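Histidine acid phosphatase (Bifidobacterium longum subsp. infantis, PDB 6RXD) probably removes phosphate groups from inositol polyphosphates such as phytate, as a histidine acid phosphatase of the MINPP1 subfamily. Local coordinates at residues 135-148 with 177-189. Numbering follows the deposited sequence.
Sequences YQSSGEARATESGE and NGKDFQKNPDTLY
Phe181 packs its ring between Tyr135 of strand 132-137 and Thr144, Gly147 and Glu148 of helix 141-157. Over one face stands Tyr135 CB, a CH-pi contact 3.8 Å from the ring centroid; the opposite face has Thr144 O above its rim, with Thr144 CG2 4.2 Å from Phe181 CG. The phenyl reaches this slot because its CG is anti to the carbonyl carbon (chi1 -72°), which swings the ring beside Gly147, where a beta carbon would clash with Phe181 CE1. The Tyr135 ring meets it obliquely, planes 46° apart, and continues toward Phe150 and Phe154 of the helix. Replacing this phenyl by an alanine is likely to open a gap between strand and helix and leave Tyr135 CB without the face it rests on.

Backbone bonds join the two strands in parallel: Gln182 N gives to Tyr135 O at 2.9 Å, and Gln182 O takes the proton of Ser137 N. Asn184 N then bonds to Ser137 O at 2.9 Å. Strand 181-183 lines one side of strand 132-137, whose other neighbour is strand 391-398; the main sheet of this histidine phosphatase fold is extended through a beta-alpha-beta crossover with helix 141-157 in the link.

Among the polar side chains, Gln136 and Asn184 lie side by side, and Asn184 ND2 makes a weak bond to Gln136 OE1. A water gives a hydrogen bond to Gln136 OE1 at 2.6 Å and accepts from Thr187 OG1. Ser138 OG accepts from Glu140 N in an ST turn and is hydrogen-bonded to His399.

Van der Waals contact is made where Leu188 CD1 presses on Ser137 C at 3.5 Å, while Ser138 CB touches Leu188 O and Tyr189 CD2.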
ATOM      1  N   TYR A 135      12.879  -2.495 -14.664  1.00 15.32           N
ATOM      2  CA  TYR A 135      12.469  -2.452 -13.263  1.00 14.23           C
ATOM      3  C   TYR A 135      12.567  -1.018 -12.778  1.00 14.60           C
ATOM      4  O   TYR A 135      13.559  -0.340 -13.041  1.00 16.31           O
ATOM      5  CB  TYR A 135      13.391  -3.336 -12.414  1.00 14.88           C
ATOM      6  CG  TYR A 135      13.127  -4.819 -12.538  1.00 17.83           C
ATOM      7  CD1 TYR A 135      12.061  -5.405 -11.868  1.00 18.27           C
ATOM      8  CD2 TYR A 135      13.951  -5.637 -13.305  1.00 22.89           C
ATOM      9  CE1 TYR A 135      11.812  -6.757 -11.964  1.00 19.22           C
ATOM     10  CE2 TYR A 135      13.704  -7.004 -13.411  1.00 21.87           C
ATOM     11  CZ  TYR A 135      12.634  -7.548 -12.732  1.00 20.61           C
ATOM     12  OH  TYR A 135      12.368  -8.895 -12.815  1.00 28.36           O
ATOM     13  N   GLN A 136      11.540  -0.546 -12.079  1.00 14.73           N
ATOM     14  CA  GLN A 136      11.551   0.824 -11.578  1.00 14.06           C
ATOM     15  C   GLN A 136      11.082   0.877 -10.144  1.00 14.77           C
ATOM     16  O   GLN A 136      10.244   0.080  -9.735  1.00 15.08           O
ATOM     17  CB  GLN A 136      10.634   1.718 -12.416  1.00 15.10           C
ATOM     18  CG  GLN A 136      11.041   1.810 -13.877  1.00 16.29           C
ATOM     19  CD  GLN A 136      10.140   2.736 -14.679  1.00 19.50           C
ATOM     20  OE1 GLN A 136       9.174   3.299 -14.157  1.00 20.60           O
ATOM     21  NE2 GLN A 136      10.452   2.888 -15.958  1.00 16.99           N
ATOM     22  N   SER A 137      11.632   1.821  -9.385  1.00 13.63           N
ATOM     23  CA  SER A 137      11.092   2.119  -8.062  1.00 13.46           C
ATOM     24  C   SER A 137      11.077   3.623  -7.805  1.00 15.51           C
ATOM     25  O   SER A 137      11.616   4.397  -8.583  1.00 16.57           O
ATOM     26  CB  SER A 137      11.867   1.380  -6.972  1.00 26.40           C
ATOM     27  OG  SER A 137      12.840   2.213  -6.393  0.90 27.80           O
ATOM     28  N   SER A 138      10.424   4.030  -6.718  1.00 14.43           N
ATOM     29  CA  SER A 138      10.388   5.427  -6.330  1.00 12.83           C
ATOM     30  C   SER A 138      11.772   5.889  -5.896  1.00 16.87           C
ATOM     31  O   SER A 138      12.057   7.089  -5.881  1.00 19.60           O
ATOM     32  CB  SER A 138       9.427   5.598  -5.160  1.00 12.52           C
ATOM     33  OG  SER A 138       9.879   4.837  -4.056  1.00 16.73           O
ATOM     34  N   GLY A 139      12.624   4.938  -5.514  1.00 18.76           N
ATOM     35  CA  GLY A 139      13.936   5.274  -4.977  1.00 15.13           C
ATOM     36  C   GLY A 139      13.956   5.077  -3.475  1.00 18.07           C
ATOM     37  O   GLY A 139      15.002   5.195  -2.823  1.00 22.21           O
ATOM     38  N   GLU A 140      12.791   4.784  -2.912  1.00 15.78           N
ATOM     39  CA  GLU A 140      12.704   4.524  -1.478  1.00 16.47           C
ATOM     40  C   GLU A 140      13.140   3.078  -1.234  1.00 18.08           C
ATOM     41  O   GLU A 140      12.763   2.182  -1.981  1.00 19.05           O
ATOM     42  CB  GLU A 140      11.274   4.780  -0.985  1.00 19.19           C
ATOM     43  CG  GLU A 140      11.106   4.803   0.531  1.00 20.77           C
ATOM     44  CD  GLU A 140      10.928   3.424   1.108  1.00 26.15           C
ATOM     45  OE1 GLU A 140      10.342   2.567   0.415  1.00 25.25           O
ATOM     46  OE2 GLU A 140      11.364   3.194   2.253  1.00 26.08           O
ATOM     47  N   ALA A 141      13.931   2.853  -0.191  1.00 17.51           N
ATOM     48  CA  ALA A 141      14.590   1.563  -0.005  1.00 20.34           C
ATOM     49  C   ALA A 141      13.653   0.363   0.124  1.00 15.61           C
ATOM     50  O   ALA A 141      13.930  -0.693  -0.436  1.00 18.08           O
ATOM     51  CB  ALA A 141      15.564   1.623   1.173  1.00 23.50           C
ATOM     52  N   ARG A 142      12.555   0.506   0.866  1.00 15.44           N
ATOM     53  CA  ARG A 142      11.626  -0.616   1.021  1.00 16.99           C
ATOM     54  C   ARG A 142      10.891  -0.945  -0.280  1.00 18.25           C
ATOM     55  O   ARG A 142      10.575  -2.106  -0.538  1.00 17.39           O
ATOM     56  CB  ARG A 142      10.632  -0.361   2.155  1.00 20.83           C
ATOM     57  CG  ARG A 142      11.069  -0.918   3.516  1.00 31.08           C
ATOM     58  CD  ARG A 142      12.218  -0.147   4.144  1.00 32.24           C
ATOM     59  NE  ARG A 142      13.530  -0.656   3.750  1.00 31.99           N
ATOM     60  CZ  ARG A 142      14.682  -0.093   4.100  1.00 32.75           C
ATOM     61  NH1 ARG A 142      15.834  -0.615   3.699  1.00 38.52           N
ATOM     62  NH2 ARG A 142      14.683   1.000   4.850  1.00 37.85           N
ATOM     63  N   ALA A 143      10.630   0.067  -1.102  1.00 15.78           N
ATOM     64  CA  ALA A 143      10.016  -0.187  -2.406  1.00 18.00           C
ATOM     65  C   ALA A 143      11.005  -0.918  -3.317  1.00 15.71           C
ATOM     66  O   ALA A 143      10.648  -1.864  -4.019  1.00 16.89           O
ATOM     67  CB  ALA A 143       9.530   1.117  -3.056  1.00 15.54           C
ATOM     68  N   THR A 144      12.261  -0.490  -3.278  1.00 15.53           N
ATOM     69  CA  THR A 144      13.300  -1.111  -4.091  1.00 17.32           C
ATOM     70  C   THR A 144      13.531  -2.548  -3.620  1.00 16.72           C
ATOM     71  O   THR A 144      13.619  -3.473  -4.437  1.00 16.98           O
ATOM     72  CB  THR A 144      14.602  -0.289  -4.035  1.00 18.65           C
ATOM     73  OG1 THR A 144      14.330   1.049  -4.476  1.00 17.47           O
ATOM     74  CG2 THR A 144      15.687  -0.895  -4.936  1.00 15.43           C
ATOM     75  N   GLU A 145      13.599  -2.741  -2.303  1.00 17.94           N
ATOM     76  CA  GLU A 145      13.782  -4.085  -1.752  1.00 17.34           C
ATOM     77  C   GLU A 145      12.608  -5.006  -2.069  1.00 16.34           C
ATOM     78  O   GLU A 145      12.783  -6.207  -2.273  1.00 15.55           O
ATOM     79  CB  GLU A 145      14.033  -4.013  -0.244  1.00 21.87           C
ATOM     80  CG  GLU A 145      15.404  -3.418   0.068  1.00 25.50           C
ATOM     81  CD  GLU A 145      15.502  -2.850   1.465  1.00 31.42           C
ATOM     82  OE1 GLU A 145      14.495  -2.885   2.202  1.00 27.63           O
ATOM     83  OE2 GLU A 145      16.589  -2.355   1.821  1.00 32.08           O
ATOM     84  N   SER A 146      11.404  -4.449  -2.104  1.00 14.90           N
ATOM     85  CA  SER A 146      10.255  -5.235  -2.542  1.00 13.15           C
ATOM     86  C   SER A 146      10.460  -5.670  -3.982  1.00 16.27           C
ATOM     87  O   SER A 146      10.271  -6.843  -4.322  1.00 15.48           O
ATOM     88  CB  SER A 146       8.966  -4.425  -2.404  1.00 14.00           C
ATOM     89  OG  SER A 146       8.698  -4.183  -1.036  1.00 15.20           O
ATOM     90  N   GLY A 147      10.874  -4.722  -4.819  1.00 16.05           N
ATOM     91  CA  GLY A 147      11.205  -5.018  -6.199  1.00 15.36           C
ATOM     92  C   GLY A 147      12.269  -6.096  -6.323  1.00 14.36           C
ATOM     93  O   GLY A 147      12.183  -6.959  -7.200  1.00 16.99           O
ATOM     94  N   GLU A 148      13.267  -6.061  -5.443  1.00 15.17           N
ATOM     95  CA  GLU A 148      14.348  -7.043  -5.503  1.00 17.03           C
ATOM     96  C   GLU A 148      13.818  -8.448  -5.251  1.00 16.13           C
ATOM     97  O   GLU A 148      14.260  -9.412  -5.868  1.00 19.01           O
ATOM     98  CB  GLU A 148      15.456  -6.681  -4.507  1.00 17.22           C
ATOM     99  CG  GLU A 148      16.162  -5.376  -4.848  1.00 18.73           C
ATOM    100  CD  GLU A 148      17.033  -4.858  -3.721  1.00 24.93           C
ATOM    101  OE1 GLU A 148      17.229  -5.591  -2.731  1.00 25.65           O
ATOM    102  OE2 GLU A 148      17.518  -3.709  -3.831  1.00 24.54           O
ATOM    103  N   ASN A 177      22.411  -4.452  -4.517  1.00 27.12           N
ATOM    104  CA  ASN A 177      21.239  -5.287  -4.763  1.00 26.40           C
ATOM    105  C   ASN A 177      20.163  -4.599  -5.590  1.00 25.98           C
ATOM    106  O   ASN A 177      19.355  -5.263  -6.241  1.00 24.95           O
ATOM    107  CB  ASN A 177      20.643  -5.780  -3.441  1.00 29.00           C
ATOM    108  CG  ASN A 177      21.589  -6.684  -2.681  1.00 34.89           C
ATOM    109  OD1 ASN A 177      22.553  -7.195  -3.246  1.00 36.66           O
ATOM    110  ND2 ASN A 177      21.318  -6.888  -1.400  1.00 34.00           N
ATOM    111  N   GLY A 178      20.156  -3.270  -5.570  1.00 24.55           N
ATOM    112  CA  GLY A 178      19.162  -2.519  -6.323  1.00 24.07           C
ATOM    113  C   GLY A 178      19.629  -1.957  -7.654  1.00 22.44           C
ATOM    114  O   GLY A 178      18.975  -1.074  -8.212  1.00 22.15           O
ATOM    115  N   LYS A 179      20.746  -2.472  -8.176  1.00 20.25           N
ATOM    116  CA  LYS A 179      21.340  -1.956  -9.413  1.00 22.49           C
ATOM    117  C   LYS A 179      20.448  -2.040 -10.654  1.00 22.78           C
ATOM    118  O   LYS A 179      20.674  -1.323 -11.631  1.00 24.10           O
ATOM    119  CB  LYS A 179      22.682  -2.649  -9.698  1.00 20.44           C
ATOM    120  CG  LYS A 179      22.550  -4.133 -10.032  1.00 30.60           C
ATOM    121  CD  LYS A 179      23.876  -4.739 -10.517  1.00 37.91           C
ATOM    122  CE  LYS A 179      24.911  -4.785  -9.404  1.00 45.02           C
ATOM    123  NZ  LYS A 179      24.508  -5.698  -8.294  1.00 54.56           N
ATOM    124  N   ASP A 180      19.447  -2.912 -10.630  1.00 20.40           N
ATOM    125  CA  ASP A 180      18.590  -3.075 -11.797  1.00 20.87           C
ATOM    126  C   ASP A 180      17.409  -2.117 -11.810  1.00 20.45           C
ATOM    127  O   ASP A 180      16.652  -2.074 -12.782  1.00 19.60           O
ATOM    128  CB  ASP A 180      18.092  -4.521 -11.906  1.00 21.80           C
ATOM    129  CG  ASP A 180      19.198  -5.495 -12.246  1.00 25.78           C
ATOM    130  OD1 ASP A 180      20.258  -5.058 -12.739  1.00 28.71           O
ATOM    131  OD2 ASP A 180      19.005  -6.706 -12.032  1.00 28.69           O
ATOM    132  N   PHE A 181      17.261  -1.343 -10.739  1.00 18.91           N
ATOM    133  CA  PHE A 181      16.081  -0.499 -10.565  1.00 17.17           C
ATOM    134  C   PHE A 181      16.288   0.961 -10.933  1.00 18.66           C
ATOM    135  O   PHE A 181      17.097   1.654 -10.327  1.00 22.52           O
ATOM    136  CB  PHE A 181      15.554  -0.642  -9.132  1.00 18.06           C
ATOM    137  CG  PHE A 181      14.908  -1.967  -8.887  1.00 18.77           C
ATOM    138  CD1 PHE A 181      13.536  -2.105  -9.008  1.00 16.77           C
ATOM    139  CD2 PHE A 181      15.677  -3.090  -8.632  1.00 16.50           C
ATOM    140  CE1 PHE A 181      12.929  -3.336  -8.829  1.00 16.03           C
ATOM    141  CE2 PHE A 181      15.078  -4.327  -8.452  1.00 19.57           C
ATOM    142  CZ  PHE A 181      13.702  -4.446  -8.564  1.00 16.96           C
ATOM    143  N   GLN A 182      15.550   1.410 -11.945  1.00 17.13           N
ATOM    144  CA  GLN A 182      15.562   2.804 -12.367  1.00 17.44           C
ATOM    145  C   GLN A 182      14.688   3.643 -11.437  1.00 17.76           C
ATOM    146  O   GLN A 182      13.527   3.327 -11.225  1.00 18.03           O
ATOM    147  CB  GLN A 182      15.014   2.903 -13.786  1.00 17.62           C
ATOM    148  CG  GLN A 182      14.764   4.320 -14.272  1.00 15.83           C
ATOM    149  CD  GLN A 182      16.038   5.047 -14.622  1.00 21.64           C
ATOM    150  OE1 GLN A 182      17.122   4.469 -14.589  1.00 22.31           O
ATOM    151  NE2 GLN A 182      15.918   6.329 -14.950  1.00 21.12           N
ATOM    152  N   LYS A 183      15.242   4.716 -10.886  1.00 16.14           N
ATOM    153  CA  LYS A 183      14.450   5.601 -10.038  1.00 16.78           C
ATOM    154  C   LYS A 183      13.529   6.464 -10.899  1.00 15.90           C
ATOM    155  O   LYS A 183      13.979   7.111 -11.854  1.00 18.59           O
ATOM    156  CB  LYS A 183      15.376   6.464  -9.173  1.00 19.14           C
ATOM    157  CG  LYS A 183      16.111   5.667  -8.103  1.00 20.31           C
ATOM    158  CD  LYS A 183      16.917   6.568  -7.164  1.00 22.04           C
ATOM    159  CE  LYS A 183      18.115   7.194  -7.865  1.00 21.84           C
ATOM    160  NZ  LYS A 183      19.019   7.854  -6.870  1.00 22.46           N
ATOM    161  N   ASN A 184      12.234   6.440 -10.592  1.00 16.94           N
ATOM    162  CA  ASN A 184      11.263   7.258 -11.320  1.00 14.82           C
ATOM    163  C   ASN A 184      10.251   7.886 -10.370  1.00 17.07           C
ATOM    164  O   ASN A 184       9.089   7.478 -10.325  1.00 18.09           O
ATOM    165  CB  ASN A 184      10.534   6.422 -12.381  1.00 18.14           C
ATOM    166  CG  ASN A 184       9.864   7.276 -13.437  1.00 23.75           C
ATOM    167  OD1 ASN A 184       9.641   8.475 -13.239  1.00 24.45           O
ATOM    168  ND2 ASN A 184       9.533   6.662 -14.567  1.00 25.54           N
ATOM    169  N   PRO A 185      10.680   8.903  -9.615  1.00 17.28           N
ATOM    170  CA  PRO A 185       9.765   9.457  -8.615  1.00 13.65           C
ATOM    171  C   PRO A 185       8.673  10.342  -9.225  1.00 16.82           C
ATOM    172  O   PRO A 185       7.751  10.715  -8.500  1.00 16.12           O
ATOM    173  CB  PRO A 185      10.702  10.280  -7.717  1.00 14.18           C
ATOM    174  CG  PRO A 185      11.848  10.638  -8.597  1.00 17.39           C
ATOM    175  CD  PRO A 185      12.043   9.445  -9.482  1.00 19.67           C
ATOM    176  N   ASP A 186       8.756  10.666 -10.516  1.00 17.33           N
ATOM    177  CA  ASP A 186       7.685  11.428 -11.147  1.00 16.56           C
ATOM    178  C   ASP A 186       6.453  10.559 -11.333  1.00 16.41           C
ATOM    179  O   ASP A 186       5.327  11.047 -11.306  1.00 17.08           O
ATOM    180  CB  ASP A 186       8.114  11.984 -12.506  1.00 14.60           C
ATOM    181  CG  ASP A 186       9.173  13.060 -12.387  1.00 28.70           C
ATOM    182  OD1 ASP A 186       9.432  13.512 -11.254  1.00 27.60           O
ATOM    183  OD2 ASP A 186       9.731  13.459 -13.435  1.00 31.50           O
ATOM    184  N   THR A 187       6.666   9.265 -11.513  1.00 14.42           N
ATOM    185  CA  THR A 187       5.519   8.371 -11.683  1.00 14.62           C
ATOM    186  C   THR A 187       5.251   7.523 -10.449  1.00 16.25           C
ATOM    187  O   THR A 187       4.169   6.966 -10.315  1.00 14.52           O
ATOM    188  CB  THR A 187       5.687   7.428 -12.884  1.00 16.22           C
ATOM    189  OG1 THR A 187       6.790   6.553 -12.646  1.00 16.27           O
ATOM    190  CG2 THR A 187       5.920   8.209 -14.181  1.00 15.89           C
ATOM    191  N   LEU A 188       6.231   7.415  -9.555  1.00 12.26           N
ATOM    192  CA  LEU A 188       6.085   6.549  -8.395  1.00 16.59           C
ATOM    193  C   LEU A 188       6.220   7.274  -7.053  1.00 16.95           C
ATOM    194  O   LEU A 188       6.193   6.643  -5.997  1.00 14.04           O
ATOM    195  CB  LEU A 188       7.085   5.391  -8.470  1.00 14.25           C
ATOM    196  CG  LEU A 188       7.023   4.562  -9.765  1.00 13.33           C
ATOM    197  CD1 LEU A 188       8.178   3.563  -9.821  1.00 15.96           C
ATOM    198  CD2 LEU A 188       5.692   3.824  -9.872  1.00 11.75           C
ATOM    199  N   TYR A 189       6.362   8.592  -7.100  1.00 13.36           N
ATOM    200  CA  TYR A 189       6.372   9.397  -5.880  1.00 13.73           C
ATOM    201  C   TYR A 189       5.853  10.790  -6.221  1.00 16.89           C
ATOM    202  O   TYR A 189       6.441  11.802  -5.837  1.00 16.40           O
ATOM    203  CB  TYR A 189       7.788   9.471  -5.305  1.00 14.99           C
ATOM    204  CG  TYR A 189       7.864   9.493  -3.792  1.00 12.22           C
ATOM    205  CD1 TYR A 189       8.132  10.677  -3.103  1.00 14.16           C
ATOM    206  CD2 TYR A 189       7.698   8.330  -3.052  1.00 14.02           C
ATOM    207  CE1 TYR A 189       8.224  10.693  -1.721  1.00 17.47           C
ATOM    208  CE2 TYR A 189       7.786   8.336  -1.663  1.00 16.84           C
ATOM    209  CZ  TYR A 189       8.056   9.519  -1.011  1.00 18.73           C
ATOM    210  OH  TYR A 189       8.137   9.529   0.360  1.00 23.90           O
TER
HETATM  211  O   HOH W   1      15.714  -1.719 -15.266  1.00 19.33           O
HETATM  212  O   HOH W   2       6.898   4.557 -14.561  1.00 17.19           O
HETATM  213  O   HOH W   3      18.709  -5.274  -0.493  1.00 31.30           O